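Local coordinates for penicillin-binding protein activator LpoB (Salmonella enterica subsp. enterica serovar Typhimurium, PDB 4Q6V) that probably regulates peptidoglycan synthesis as the outer-membrane lipoprotein activator of penicillin-binding protein 1B, and is represented by its C-terminal domain, at residues A[26-31]-A[47-52]; A[32-37]-A[101-106]; A[37-42]-A[106-111]; A[112-117]-A[128-133]. One frame throughout, in Å; residues are numbered along the deposited sequence.

Interaction 1. Residues A[26-31]-A[47-52]; sequences LLVDSV and TLRNAL
V28 meets L48, R49 and L52 where strand 26-28 runs nearly antiparallel to helix 47-52, their axes 10.2 Å apart at closest approach and inclined at 159°. Such a separation is bridged by side chains, and the two methyls of the valine divide the work. Its CG2 reaches tip to tip toward L52, coming 3.5 Å from L52 CD1. Its CG1, anti to the backbone N (chi1 176°), turns instead to the preceding helical turn, where it lies 3.9 Å from L48 CD2 and also touches the CG methylene of R49. L26 widens the hydrophobic layer: its CD2 lies 3.9 Å from L52 CD1, the two leucine side chains crossing at about a right angle. At the other end V31 CG2 approaches L48 CD2 more distantly. The pairing belongs to the beta-alpha-beta unit formed by strand 25-35, helix 41-54 and strand 59-60, with the helix laid over the sheet; L60 of the last strand also packs against L26, V28 and R49. At the margin the contact turns polar. The R49 chain runs out past V28 and bends at chi3 (58°). A water donates to V28 O at 3.0 Å and accepts from R49 NH1 at 2.7 Å, while the same NH1 is hydrogen-bonded to V61 O, so one nitrogen links the helix to the strand through the water and directly to the chain beyond L60.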
loop_
_atom_site.group_PDB
_atom_site.type_symbol
_atom_site.label_atom_id
_atom_site.label_comp_id
_atom_site.label_asym_id
_atom_site.label_seq_id
_atom_site.Cartn_x
_atom_site.Cartn_y
_atom_site.Cartn_z
ATOM N N LEU A 26 1.718 -3.200 -9.366
ATOM C CA LEU A 26 1.873 -2.955 -7.917
ATOM C C LEU A 26 0.542 -3.225 -7.254
ATOM O O LEU A 26 -0.460 -2.671 -7.644
ATOM C CB LEU A 26 2.416 -1.562 -7.676
ATOM C CG LEU A 26 2.343 -1.082 -6.220
ATOM C CD1 LEU A 26 3.394 -1.746 -5.332
ATOM C CD2 LEU A 26 2.514 0.424 -6.226
ATOM N N LEU A 27 0.532 -4.089 -6.246
ATOM C CA LEU A 27 -0.573 -4.242 -5.351
ATOM C C LEU A 27 -0.511 -3.312 -4.138
ATOM O O LEU A 27 0.357 -3.425 -3.292
ATOM C CB LEU A 27 -0.669 -5.711 -4.905
ATOM C CG LEU A 27 -1.764 -6.067 -3.911
ATOM C CD1 LEU A 27 -3.082 -5.460 -4.315
ATOM C CD2 LEU A 27 -1.890 -7.568 -3.667
ATOM N N VAL A 28 -1.463 -2.401 -4.058
ATOM C CA VAL A 28 -1.476 -1.382 -2.993
ATOM C C VAL A 28 -2.420 -1.813 -1.872
ATOM O O VAL A 28 -3.648 -1.779 -2.018
ATOM C CB VAL A 28 -1.964 -0.005 -3.530
ATOM C CG1 VAL A 28 -2.058 1.020 -2.402
ATOM C CG2 VAL A 28 -1.036 0.468 -4.600
ATOM N N ASP A 29 -1.836 -2.252 -0.759
ATOM C CA ASP A 29 -2.644 -2.692 0.369
ATOM C C ASP A 29 -3.304 -1.439 0.972
ATOM O O ASP A 29 -2.746 -0.337 0.881
ATOM C CB ASP A 29 -1.786 -3.481 1.361
ATOM C CG ASP A 29 -2.548 -4.531 2.128
ATOM O OD1 ASP A 29 -3.764 -4.715 1.872
ATOM O OD2 ASP A 29 -1.894 -5.157 3.004
ATOM N N SER A 30 -4.514 -1.613 1.504
ATOM C CA SER A 30 -5.267 -0.486 2.050
ATOM C C SER A 30 -4.555 0.003 3.320
ATOM O O SER A 30 -4.006 -0.788 4.092
ATOM C CB SER A 30 -6.745 -0.854 2.266
ATOM O OG SER A 30 -6.879 -1.779 3.319
ATOM N N VAL A 31 -4.514 1.319 3.483
ATOM C CA VAL A 31 -3.873 1.943 4.626
ATOM C C VAL A 31 -4.551 1.431 5.910
ATOM O O VAL A 31 -5.798 1.438 6.044
ATOM C CB VAL A 31 -3.921 3.478 4.560
ATOM C CG1 VAL A 31 -3.221 4.131 5.739
ATOM C CG2 VAL A 31 -3.415 4.020 3.228
ATOM N N THR A 47 -5.961 8.338 -2.077
ATOM C CA THR A 47 -4.879 9.301 -2.242
ATOM C C THR A 47 -3.580 8.606 -2.656
ATOM O O THR A 47 -2.848 9.068 -3.515
ATOM C CB THR A 47 -4.685 10.131 -0.946
ATOM O OG1 THR A 47 -5.864 10.910 -0.716
ATOM C CG2 THR A 47 -3.502 11.077 -1.031
ATOM N N LEU A 48 -3.285 7.505 -1.977
ATOM C CA LEU A 48 -2.067 6.782 -2.142
ATOM C C LEU A 48 -2.020 6.218 -3.563
ATOM O O LEU A 48 -0.988 6.310 -4.244
ATOM C CB LEU A 48 -1.976 5.615 -1.116
ATOM C CG LEU A 48 -0.628 4.859 -1.150
ATOM C CD1 LEU A 48 0.556 5.778 -1.100
ATOM C CD2 LEU A 48 -0.579 3.809 -0.041
ATOM N N ARG A 49 -3.113 5.601 -3.979
ATOM C CA ARG A 49 -3.216 4.948 -5.290
ATOM C C ARG A 49 -2.976 6.014 -6.369
ATOM O O ARG A 49 -2.299 5.777 -7.393
ATOM C CB ARG A 49 -4.553 4.256 -5.440
ATOM C CG ARG A 49 -4.718 2.954 -4.660
ATOM C CD ARG A 49 -6.142 2.426 -4.773
ATOM N NE ARG A 49 -6.489 2.208 -6.161
ATOM C CZ ARG A 49 -6.396 1.061 -6.836
ATOM N NH1 ARG A 49 -6.009 -0.044 -6.242
ATOM N NH2 ARG A 49 -6.719 1.008 -8.124
ATOM N N ASN A 50 -3.483 7.225 -6.111
ATOM C CA ASN A 50 -3.276 8.331 -7.057
ATOM C C ASN A 50 -1.843 8.764 -7.170
ATOM O O ASN A 50 -1.301 8.837 -8.267
ATOM C CB ASN A 50 -4.211 9.481 -6.718
ATOM C CG ASN A 50 -5.658 9.156 -7.037
ATOM O OD1 ASN A 50 -6.560 9.393 -6.237
ATOM N ND2 ASN A 50 -5.894 8.602 -8.213
ATOM N N ALA A 51 -1.216 8.987 -6.019
ATOM C CA ALA A 51 0.199 9.315 -5.972
ATOM C C ALA A 51 1.057 8.268 -6.711
ATOM O O ALA A 51 2.043 8.619 -7.363
ATOM C CB ALA A 51 0.711 9.470 -4.547
ATOM N N LEU A 52 0.652 7.001 -6.619
ATOM C CA LEU A 52 1.398 5.921 -7.240
ATOM C C LEU A 52 1.145 5.776 -8.729
ATOM O O LEU A 52 2.088 5.461 -9.480
ATOM C CB LEU A 52 1.049 4.621 -6.539
ATOM C CG LEU A 52 1.569 4.513 -5.115
ATOM C CD1 LEU A 52 0.856 3.409 -4.374
ATOM C CD2 LEU A 52 3.071 4.309 -5.087
HETATM O O HOH W 1 -6.001 -1.089 -3.761
#

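Interaction 2. Residues A[32-37]-A[101-106]; sequences NNRTNG and YSSASG
N32 and S103 sit abreast in a parallel pairing of strands 32-35 and 101-106, whose axes come within 4.3 Å and diverge by only 6°. Three backbone hydrogen bonds draw this end together: N32 N gives its proton to S102 O, A104 N to N32 O at 2.9 Å, and R34 N to A104 O at 2.7 Å. A104 is therefore held through both its N and its O, and its CB lies on the same face as the side chain of N33, where P111 packs on it. Farther along, the pairing slackens: N36 N reaches G106 O only in a weak bond of 3.4 Å, and T35 CA touches that oxygen through a CA-H...O contact. The pair belongs to the parallel part of the domain's mixed sheet, where 25-35 lies between 59-60 and 98-106. Over the same residues segment 32-37 bonds to itself. N33 OD1 accepts from T35 N at 3.0 Å, an Asx turn, with the donor well above the carbonyl plane; T35 OG1 accepts from G37 N, an ST turn; and N33 ND2 donates to G37 O at 2.9 Å, with that oxygen in its own amide plane. On the exposed face, bearing N32 and R34, packing is looser. The R34 chain bends at chi3 (-60°), and its guanidinium lays one face over S105 CB, offset toward the rim and 3.6 Å away at NH2.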
loop_
_atom_site.group_PDB
_atom_site.type_symbol
_atom_site.label_atom_id
_atom_site.label_comp_id
_atom_site.label_asym_id
_atom_site.label_seq_id
_atom_site.Cartn_x
_atom_site.Cartn_y
_atom_site.Cartn_z
ATOM N N ASN A 32 -3.745 0.928 6.824
ATOM C CA ASN A 32 -4.196 0.387 8.078
ATOM C C ASN A 32 -4.125 1.404 9.233
ATOM O O ASN A 32 -3.075 1.926 9.566
ATOM C CB ASN A 32 -3.360 -0.837 8.419
ATOM C CG ASN A 32 -3.635 -1.419 9.788
ATOM O OD1 ASN A 32 -4.783 -1.551 10.184
ATOM N ND2 ASN A 32 -2.585 -1.810 10.522
ATOM N N ASN A 33 -5.264 1.628 9.861
ATOM C CA ASN A 33 -5.385 2.583 10.970
ATOM C C ASN A 33 -5.070 1.925 12.295
ATOM O O ASN A 33 -5.832 1.077 12.765
ATOM C CB ASN A 33 -6.792 3.160 11.009
ATOM C CG ASN A 33 -7.055 4.045 12.241
ATOM O OD1 ASN A 33 -6.142 4.668 12.760
ATOM N ND2 ASN A 33 -8.331 4.177 12.637
ATOM N N ARG A 34 -3.940 2.328 12.876
ATOM C CA ARG A 34 -3.539 1.879 14.195
ATOM C C ARG A 34 -3.524 3.036 15.207
ATOM O O ARG A 34 -2.924 2.914 16.245
ATOM C CB ARG A 34 -2.147 1.246 14.117
ATOM C CG ARG A 34 -2.021 0.080 13.139
ATOM C CD ARG A 34 -0.937 -0.911 13.540
ATOM N NE ARG A 34 0.382 -0.244 13.604
ATOM C CZ ARG A 34 1.069 0.079 14.720
ATOM N NH1 ARG A 34 0.594 -0.214 15.942
ATOM N NH2 ARG A 34 2.254 0.706 14.632
ATOM N N THR A 35 -4.149 4.160 14.901
ATOM C CA THR A 35 -4.225 5.304 15.820
ATOM C C THR A 35 -5.228 5.003 16.959
ATOM O O THR A 35 -5.949 3.973 16.938
ATOM C CB THR A 35 -4.621 6.611 15.117
ATOM O OG1 THR A 35 -6.039 6.575 14.802
ATOM C CG2 THR A 35 -3.856 6.797 13.819
ATOM N N ASN A 36 -5.308 5.958 17.910
ATOM C CA ASN A 36 -6.321 5.865 18.947
ATOM C C ASN A 36 -7.739 6.309 18.568
ATOM O O ASN A 36 -8.634 6.365 19.398
ATOM C CB ASN A 36 -5.853 6.584 20.193
ATOM C CG ASN A 36 -5.799 8.080 19.986
ATOM O OD1 ASN A 36 -5.298 8.527 18.966
ATOM N ND2 ASN A 36 -6.408 8.834 20.912
ATOM N N GLY A 37 -7.945 6.673 17.314
ATOM C CA GLY A 37 -9.218 7.187 16.846
ATOM C C GLY A 37 -9.613 6.598 15.503
ATOM O O GLY A 37 -8.820 5.882 14.888
ATOM N N TYR A 101 2.686 -2.134 1.632
ATOM C CA TYR A 101 1.985 -1.973 2.883
ATOM C C TYR A 101 2.111 -0.557 3.409
ATOM O O TYR A 101 3.176 0.026 3.271
ATOM C CB TYR A 101 2.489 -2.971 3.902
ATOM C CG TYR A 101 2.535 -4.417 3.455
ATOM C CD1 TYR A 101 1.429 -5.250 3.589
ATOM C CD2 TYR A 101 3.730 -4.966 2.983
ATOM C CE1 TYR A 101 1.476 -6.588 3.223
ATOM C CE2 TYR A 101 3.802 -6.315 2.633
ATOM C CZ TYR A 101 2.680 -7.105 2.762
ATOM O OH TYR A 101 2.744 -8.428 2.367
ATOM N N SER A 102 1.054 -0.038 4.024
ATOM C CA SER A 102 1.082 1.234 4.735
ATOM C C SER A 102 0.122 1.273 5.935
ATOM O O SER A 102 -0.907 0.559 5.982
ATOM C CB SER A 102 0.831 2.379 3.730
ATOM O OG SER A 102 -0.434 2.263 3.169
ATOM N N SER A 103 0.465 2.096 6.920
ATOM C CA SER A 103 -0.364 2.230 8.107
ATOM C C SER A 103 -0.105 3.541 8.777
ATOM O O SER A 103 1.002 4.037 8.655
ATOM C CB SER A 103 -0.087 1.108 9.120
ATOM O OG SER A 103 1.168 1.340 9.728
ATOM N N ALA A 104 -1.136 4.069 9.449
ATOM C CA ALA A 104 -1.064 5.284 10.248
ATOM C C ALA A 104 -1.186 4.901 11.721
ATOM O O ALA A 104 -2.058 4.120 12.079
ATOM C CB ALA A 104 -2.136 6.286 9.853
ATOM N N SER A 105 -0.261 5.377 12.539
ATOM C CA SER A 105 -0.220 5.061 13.944
ATOM C C SER A 105 0.030 6.256 14.850
ATOM O O SER A 105 0.241 7.407 14.393
ATOM C CB SER A 105 0.816 3.959 14.166
ATOM O OG SER A 105 2.170 4.346 13.877
ATOM N N GLY A 106 -0.029 6.004 16.155
ATOM C CA GLY A 106 0.113 7.077 17.163
ATOM C C GLY A 106 -1.187 7.847 17.435
ATOM O O GLY A 106 -2.257 7.269 17.371
#

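Interaction 3. Residues A[37-42]-A[106-111]; sequences GSLNAN and GNVNAP
V108 and L39 meet where their torsions bring one methyl of each together, the side chains crossing obliquely. In V108, CG2 stands anti to the backbone N while CG1 takes the more confined place between N and the carbonyl carbon (chi1 67°), and it is CG2 that faces the other segment. L39 has an unusual chi1 of -98°, away from the staggered positions, and chi2 of 55° then sets CD1 only 3.3 Å from V108 CG2. The distance is shorter than normal carbon-carbon contact and, with the strained leucine torsion, points to a locally tight fit. The same valine methyl rests 3.6 Å from G37 CA, an approach made possible by the absence of a side chain on that residue. The other leucine branch, CD2, comes no closer than 4.4 Å to P111 CG. V108 is carried on a type I beta turn from N107 to A110, in the connection between strands 98-106 and 112-119, and L39 on the link from strand 25-35 into helix 41-54; Y1 packs on L39, V108 and P111. No hydrogen bond joins the two segments, so their chemistry is that of a small hydrophobic patch at the surface, with directional fixing supplied from just outside by the bond between V108 N and N36 OD1.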
loop_
_atom_site.group_PDB
_atom_site.type_symbol
_atom_site.label_atom_id
_atom_site.label_comp_id
_atom_site.label_asym_id
_atom_site.label_seq_id
_atom_site.Cartn_x
_atom_site.Cartn_y
_atom_site.Cartn_z
ATOM N N GLY A 37 -7.945 6.673 17.314
ATOM C CA GLY A 37 -9.218 7.187 16.846
ATOM C C GLY A 37 -9.613 6.598 15.503
ATOM O O GLY A 37 -8.820 5.882 14.888
ATOM N N SER A 38 -10.835 6.898 15.060
ATOM C CA SER A 38 -11.322 6.513 13.734
ATOM C C SER A 38 -10.760 7.374 12.599
ATOM O O SER A 38 -10.689 8.602 12.708
ATOM C CB SER A 38 -12.859 6.609 13.636
ATOM O OG SER A 38 -13.475 5.669 14.493
ATOM N N LEU A 39 -10.372 6.705 11.512
ATOM C CA LEU A 39 -9.824 7.378 10.335
ATOM C C LEU A 39 -10.485 6.762 9.114
ATOM O O LEU A 39 -10.820 5.554 9.121
ATOM C CB LEU A 39 -8.290 7.216 10.236
ATOM C CG LEU A 39 -7.433 8.371 10.749
ATOM C CD1 LEU A 39 -7.820 8.680 12.185
ATOM C CD2 LEU A 39 -5.929 8.071 10.656
ATOM N N ASN A 40 -10.655 7.611 8.094
ATOM C CA ASN A 40 -11.227 7.192 6.810
ATOM C C ASN A 40 -10.199 6.417 6.021
ATOM O O ASN A 40 -9.368 7.050 5.387
ATOM C CB ASN A 40 -11.726 8.371 5.968
ATOM C CG ASN A 40 -12.613 7.941 4.810
ATOM O OD1 ASN A 40 -12.732 6.767 4.481
ATOM N ND2 ASN A 40 -13.243 8.914 4.174
ATOM N N ALA A 41 -10.310 5.090 6.071
ATOM C CA ALA A 41 -9.315 4.170 5.511
ATOM C C ALA A 41 -9.157 4.318 3.988
ATOM O O ALA A 41 -8.039 4.438 3.483
ATOM C CB ALA A 41 -9.672 2.723 5.860
ATOM N N ASN A 42 -10.279 4.290 3.274
ATOM C CA ASN A 42 -10.276 4.227 1.822
ATOM C C ASN A 42 -10.041 5.603 1.209
ATOM O O ASN A 42 -9.659 5.684 0.045
ATOM C CB ASN A 42 -11.562 3.581 1.280
ATOM C CG ASN A 42 -12.793 4.452 1.463
ATOM O OD1 ASN A 42 -12.768 5.453 2.186
ATOM N ND2 ASN A 42 -13.884 4.071 0.804
ATOM N N GLY A 106 -0.029 6.004 16.155
ATOM C CA GLY A 106 0.113 7.077 17.163
ATOM C C GLY A 106 -1.187 7.847 17.435
ATOM O O GLY A 106 -2.257 7.269 17.371
ATOM N N ASN A 107 -1.083 9.145 17.708
ATOM C CA ASN A 107 -2.281 9.929 18.020
ATOM C C ASN A 107 -3.154 10.252 16.821
ATOM O O ASN A 107 -2.657 10.583 15.735
ATOM C CB ASN A 107 -1.857 11.205 18.733
ATOM C CG ASN A 107 -3.031 11.962 19.295
ATOM O OD1 ASN A 107 -3.618 11.542 20.298
ATOM N ND2 ASN A 107 -3.377 13.086 18.679
ATOM N N VAL A 108 -4.476 10.219 17.006
ATOM C CA VAL A 108 -5.403 10.406 15.920
ATOM C C VAL A 108 -5.212 11.760 15.204
ATOM O O VAL A 108 -5.341 11.886 13.987
ATOM C CB VAL A 108 -6.859 10.198 16.409
ATOM C CG1 VAL A 108 -7.259 11.297 17.374
ATOM C CG2 VAL A 108 -7.802 10.088 15.214
ATOM N N ASN A 109 -4.863 12.793 15.969
ATOM C CA ASN A 109 -4.680 14.138 15.409
ATOM C C ASN A 109 -3.249 14.425 14.923
ATOM O O ASN A 109 -2.971 15.506 14.393
ATOM C CB ASN A 109 -5.095 15.211 16.402
ATOM C CG ASN A 109 -6.585 15.221 16.627
ATOM O OD1 ASN A 109 -7.374 14.810 15.765
ATOM N ND2 ASN A 109 -6.984 15.639 17.836
ATOM N N ALA A 110 -2.358 13.452 15.058
ATOM C CA ALA A 110 -0.980 13.606 14.661
ATOM C C ALA A 110 -0.300 12.300 14.202
ATOM O O ALA A 110 0.763 11.960 14.681
ATOM C CB ALA A 110 -0.220 14.252 15.796
ATOM N N PRO A 111 -0.909 11.600 13.244
ATOM C CA PRO A 111 -0.512 10.248 12.896
ATOM C C PRO A 111 0.917 10.165 12.344
ATOM O O PRO A 111 1.451 11.092 11.746
ATOM C CB PRO A 111 -1.502 9.864 11.830
ATOM C CG PRO A 111 -2.687 10.766 12.001
ATOM C CD PRO A 111 -2.079 12.045 12.461
#

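Interaction 4. Residues A[112-117]-A[128-133]; sequences ALQMQL and SGKGAV
Q114 and K130 face each other in a non-hydrogen-bonded pair of the antiparallel strands 112-117 and 128-132, and their side chains lie side by side, pointing the same way. In K130, CG occupies the position between the backbone N and the carbonyl carbon (chi1 43°), and beyond it the chain is fully extended. Q114 instead places CG anti to its carbonyl carbon (chi1 -69°), which brings that CG to 3.5 Å from K130 CB. Farther out the glutamine amide nitrogen NE2 merely passes K130 CD at 4.1 Å, so this cross-strand pair touches mainly through methylenes near the backbone. The next pair on this face, Q116 and S128, touches less closely. The two strands are the arms of a beta hairpin, 112-119 and 125-132, and 125-132 is the outermost strand on its side of the sheet. L113 N donates to G131 O and G131 N to L113 O, both at 2.8 Å; M115 N donates to G129 O at 2.8 Å, and G129 N returns a bond to M115 O at 3.1 Å. On the buried face these partners are glycines, so at these two pairs the side chains come from 112-117, with W127 of the partner strand packing on M115. The latter is a selenomethionine introduced by labelling and bent at chi3. Helix 3-15 covers L113 and M115 through L10, and L113 also through M7. Past the last pair V133 takes over, its CG2 reaching back to L113 CB at 3.7 Å, while W3 of helix 3-15 packs on V133.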
loop_
_atom_site.group_PDB
_atom_site.type_symbol
_atom_site.label_atom_id
_atom_site.label_comp_id
_atom_site.label_asym_id
_atom_site.label_seq_id
_atom_site.Cartn_x
_atom_site.Cartn_y
_atom_site.Cartn_z
ATOM N N ALA A 112 1.533 9.018 12.524
ATOM C CA ALA A 112 2.745 8.635 11.779
ATOM C C ALA A 112 2.441 7.649 10.656
ATOM O O ALA A 112 1.930 6.558 10.868
ATOM C CB ALA A 112 3.813 8.146 12.735
ATOM N N LEU A 113 2.711 8.052 9.414
ATOM C CA LEU A 113 2.574 7.203 8.223
ATOM C C LEU A 113 3.872 6.409 8.005
ATOM O O LEU A 113 4.953 6.939 7.999
ATOM C CB LEU A 113 2.209 8.048 7.013
ATOM C CG LEU A 113 1.834 7.303 5.741
ATOM C CD1 LEU A 113 0.589 6.496 5.907
ATOM C CD2 LEU A 113 1.668 8.289 4.618
ATOM N N GLN A 114 3.750 5.091 7.903
ATOM C CA GLN A 114 4.872 4.217 7.577
ATOM C C GLN A 114 4.489 3.329 6.416
ATOM O O GLN A 114 3.343 2.888 6.323
ATOM C CB GLN A 114 5.309 3.392 8.790
ATOM C CG GLN A 114 5.941 4.267 9.866
ATOM C CD GLN A 114 5.908 3.694 11.274
ATOM O OE1 GLN A 114 5.131 2.787 11.574
ATOM N NE2 GLN A 114 6.747 4.242 12.158
HETATM N N MSE A 115 5.456 3.097 5.541
HETATM C CA MSE A 115 5.177 2.317 4.315
HETATM C C MSE A 115 6.293 1.339 4.109
HETATM O O MSE A 115 7.422 1.569 4.495
HETATM C CB MSE A 115 5.064 3.245 3.105
HETATM C CG MSE A 115 3.798 4.088 3.162
HETATM SE SE MSE A 115 3.516 5.143 1.510
HETATM C CE MSE A 115 5.382 5.635 1.263
ATOM N N GLN A 116 5.978 0.188 3.519
ATOM C CA GLN A 116 6.980 -0.788 3.152
ATOM C C GLN A 116 6.665 -1.474 1.815
ATOM O O GLN A 116 5.511 -1.826 1.539
ATOM C CB GLN A 116 7.083 -1.807 4.252
ATOM C CG GLN A 116 6.856 -1.220 5.640
ATOM C CD GLN A 116 6.435 -2.313 6.546
ATOM O OE1 GLN A 116 7.271 -3.177 6.865
ATOM N NE2 GLN A 116 5.158 -2.297 6.945
ATOM N N LEU A 117 7.691 -1.649 0.994
ATOM C CA LEU A 117 7.524 -2.269 -0.323
ATOM C C LEU A 117 8.142 -3.645 -0.397
ATOM O O LEU A 117 9.394 -3.795 -0.296
ATOM C CB LEU A 117 8.113 -1.365 -1.400
ATOM C CG LEU A 117 7.879 -1.820 -2.832
ATOM C CD1 LEU A 117 6.432 -1.601 -3.218
ATOM C CD2 LEU A 117 8.835 -1.071 -3.733
ATOM N N SER A 128 11.661 1.023 2.680
ATOM C CA SER A 128 10.836 1.444 3.794
ATOM C C SER A 128 10.921 2.945 4.034
ATOM O O SER A 128 11.980 3.508 3.834
ATOM C CB SER A 128 11.268 0.679 5.044
ATOM O OG SER A 128 10.503 1.026 6.158
ATOM N N GLY A 129 9.813 3.545 4.461
ATOM C CA GLY A 129 9.763 4.985 4.744
ATOM C C GLY A 129 8.707 5.407 5.751
ATOM O O GLY A 129 7.640 4.805 5.821
ATOM N N LYS A 130 9.004 6.472 6.518
ATOM C CA LYS A 130 8.055 7.040 7.484
ATOM C C LYS A 130 7.953 8.543 7.349
ATOM O O LYS A 130 8.908 9.184 6.951
ATOM C CB LYS A 130 8.374 6.627 8.902
ATOM C CG LYS A 130 9.838 6.666 9.256
ATOM C CD LYS A 130 10.112 5.953 10.570
ATOM C CE LYS A 130 11.533 6.222 11.068
ATOM N NZ LYS A 130 11.822 5.711 12.455
ATOM N N GLY A 131 6.753 9.074 7.550
ATOM C CA GLY A 131 6.562 10.524 7.579
ATOM C C GLY A 131 5.416 10.879 8.504
ATOM O O GLY A 131 4.543 10.073 8.741
ATOM N N ALA A 132 5.414 12.090 9.035
ATOM C CA ALA A 132 4.291 12.544 9.857
ATOM C C ALA A 132 3.210 13.133 9.006
ATOM O O ALA A 132 3.473 13.815 8.023
ATOM C CB ALA A 132 4.771 13.548 10.899
ATOM N N VAL A 133 1.967 12.858 9.365
ATOM C CA VAL A 133 0.835 13.366 8.636
ATOM C C VAL A 133 0.321 14.614 9.363
ATOM O O VAL A 133 -0.246 14.524 10.451
ATOM C CB VAL A 133 -0.288 12.331 8.578
ATOM C CG1 VAL A 133 -1.505 12.879 7.825
ATOM C CG2 VAL A 133 0.196 11.004 8.005
#

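After helix 3-15, strand 25-35 enters interaction 1, which closes a short loop when the chain returns as helix 41-54 and packs against the strand. Before that return, residues 32-37 and 37-42 have already opened interactions 2 and 3, each closed more than sixty residues later by 101-106 and 106-111. Interactions 1, 2 and 3 therefore cross one another rather than nest, and the last two share G37 and G106, joining two parallel strands and the loops that leave them. Interaction 4 follows in series as a local hairpin, completing the sheet beside strand 98-106. L48 CD1 of interaction 1 meets M115 SE of interaction 4 at 4.0 Å, where helix 41-54 meets the sheet.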